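Long-range contact in probable adenylyl-sulfate kinase (Synechocystis sp., PDB 5CB8), which catalyses the ATP-dependent phosphorylation of adenosine 5'-phosphosulfate to 3'-phosphoadenylyl sulfate, a step in sulfate assimilation: residues B[25-30]-B[120-125]. Residues are numbered along the deposited sequence; the frame is centred on the assembly and turned at random.
Sequences GVTIWL and GDFLEV
Phe122 and Trp29 meet on one face of a parallel strand pair, where Phe122 CZ lies 3.4 Å from Trp29 CB and Phe122 CE2 lies 3.6 Å from Trp29 CE3. The phenyl plane is inclined by 29° to the indole's five-membered ring, and the centroids, 5.3 Å apart, are slid so far that overlap is slight. With CG anti to the backbone N (chi1 -179°), Phe122 also brings CD2 to 4.0 Å from Thr27 CG2, a methyl that itself lies at the indole edge. Replacing Phe122 by an alanine is likely to open a gap beside Trp29 CB and leave the indole freer to shift. On the reverse face, Val125 CG2 packs 3.9 Å from Ile28 CG2, while the Leu30 and Val125 side chains run side by side, Leu30 CD1 3.8 Å from Val125 CB. Four backbone hydrogen bonds set this register: Thr27 N to Asp121 O, Leu123 N to Thr27 O, Trp29 N to Leu123 O and Val125 N to Trp29 O, with N-H...O angles of 167-170°. Trp29 NE1 bonds Ser106 OG, the probable phosphoserine site, and strand 26-31 leads into the P-loop, which probably binds ATP. Strand 99-103 flanks strand 26-31 across from this pairing; helices 76-94 and 109-119 cover the aromatic face, and helix 178-191 the aliphatic one.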
# COMPACT_ATOMS: atom_id res chain seq x y z
N GLY B 25 -8.96 3.72 14.00
CA GLY B 25 -8.02 4.02 12.93
C GLY B 25 -7.94 5.50 12.61
O GLY B 25 -8.95 6.21 12.64
N VAL B 26 -6.73 5.96 12.30
CA VAL B 26 -6.51 7.36 11.98
C VAL B 26 -5.16 7.53 11.27
O VAL B 26 -4.18 6.87 11.61
CB VAL B 26 -6.60 8.27 13.26
CG1 VAL B 26 -5.59 7.85 14.30
CG2 VAL B 26 -6.45 9.74 12.90
N THR B 27 -5.14 8.39 10.26
CA THR B 27 -3.88 8.77 9.62
C THR B 27 -3.40 10.09 10.21
O THR B 27 -4.10 11.10 10.13
CB THR B 27 -4.04 8.90 8.11
OG1 THR B 27 -4.27 7.60 7.55
CG2 THR B 27 -2.79 9.51 7.47
N ILE B 28 -2.22 10.07 10.81
CA ILE B 28 -1.60 11.28 11.35
C ILE B 28 -0.56 11.74 10.33
O ILE B 28 0.44 11.05 10.12
CB ILE B 28 -0.95 11.00 12.72
CG1 ILE B 28 -1.98 10.39 13.68
CG2 ILE B 28 -0.32 12.27 13.31
CD1 ILE B 28 -1.37 9.82 14.94
N TRP B 29 -0.82 12.88 9.68
CA TRP B 29 -0.08 13.27 8.48
C TRP B 29 0.83 14.47 8.72
O TRP B 29 0.36 15.60 8.83
CB TRP B 29 -1.06 13.59 7.34
CG TRP B 29 -0.40 13.77 6.00
CD1 TRP B 29 0.33 14.85 5.58
CD2 TRP B 29 -0.39 12.83 4.91
NE1 TRP B 29 0.78 14.64 4.30
CE2 TRP B 29 0.36 13.41 3.87
CE3 TRP B 29 -0.94 11.56 4.73
CZ2 TRP B 29 0.58 12.76 2.66
CZ3 TRP B 29 -0.73 10.91 3.52
CH2 TRP B 29 0.02 11.51 2.50
N LEU B 30 2.13 14.21 8.81
CA LEU B 30 3.10 15.28 9.06
C LEU B 30 3.63 15.85 7.74
O LEU B 30 4.23 15.13 6.93
CB LEU B 30 4.25 14.78 9.93
CG LEU B 30 3.99 14.78 11.44
CD1 LEU B 30 2.85 13.86 11.81
CD2 LEU B 30 5.23 14.40 12.24
N GLY B 120 -10.74 10.56 5.71
CA GLY B 120 -11.73 11.00 6.69
C GLY B 120 -11.13 11.11 8.08
O GLY B 120 -11.00 12.21 8.63
N ASP B 121 -10.78 9.97 8.67
CA ASP B 121 -10.08 10.00 9.95
C ASP B 121 -8.62 10.33 9.72
O ASP B 121 -7.77 9.45 9.58
CB ASP B 121 -10.24 8.66 10.66
CG ASP B 121 -11.67 8.35 10.95
OD1 ASP B 121 -12.24 9.01 11.83
OD2 ASP B 121 -12.23 7.47 10.26
N PHE B 122 -8.35 11.63 9.70
CA PHE B 122 -7.10 12.16 9.19
C PHE B 122 -6.78 13.40 9.99
O PHE B 122 -7.64 14.27 10.17
CB PHE B 122 -7.32 12.52 7.72
CG PHE B 122 -6.11 13.07 7.02
CD1 PHE B 122 -5.76 14.41 7.16
CD2 PHE B 122 -5.36 12.27 6.16
CE1 PHE B 122 -4.66 14.92 6.50
CE2 PHE B 122 -4.26 12.78 5.49
CZ PHE B 122 -3.92 14.11 5.66
N LEU B 123 -5.55 13.49 10.48
CA LEU B 123 -5.09 14.65 11.23
C LEU B 123 -3.90 15.26 10.50
O LEU B 123 -2.86 14.60 10.37
CB LEU B 123 -4.65 14.24 12.63
CG LEU B 123 -5.71 13.89 13.66
CD1 LEU B 123 -5.09 13.79 15.06
CD2 LEU B 123 -6.79 14.96 13.62
N GLU B 124 -4.05 16.50 10.05
CA GLU B 124 -2.95 17.19 9.36
C GLU B 124 -2.07 17.89 10.39
O GLU B 124 -2.54 18.77 11.12
CB GLU B 124 -3.50 18.21 8.36
CG GLU B 124 -2.42 18.93 7.54
CD GLU B 124 -3.01 19.98 6.60
OE1 GLU B 124 -3.94 20.71 7.01
OE2 GLU B 124 -2.56 20.07 5.44
N VAL B 125 -0.81 17.50 10.45
CA VAL B 125 0.12 18.11 11.39
C VAL B 125 1.13 18.93 10.59
O VAL B 125 1.90 18.39 9.80
CB VAL B 125 0.84 17.02 12.21
CG1 VAL B 125 1.80 17.65 13.22
CG2 VAL B 125 -0.18 16.13 12.94
O HOH W 1 -11.23 4.78 11.72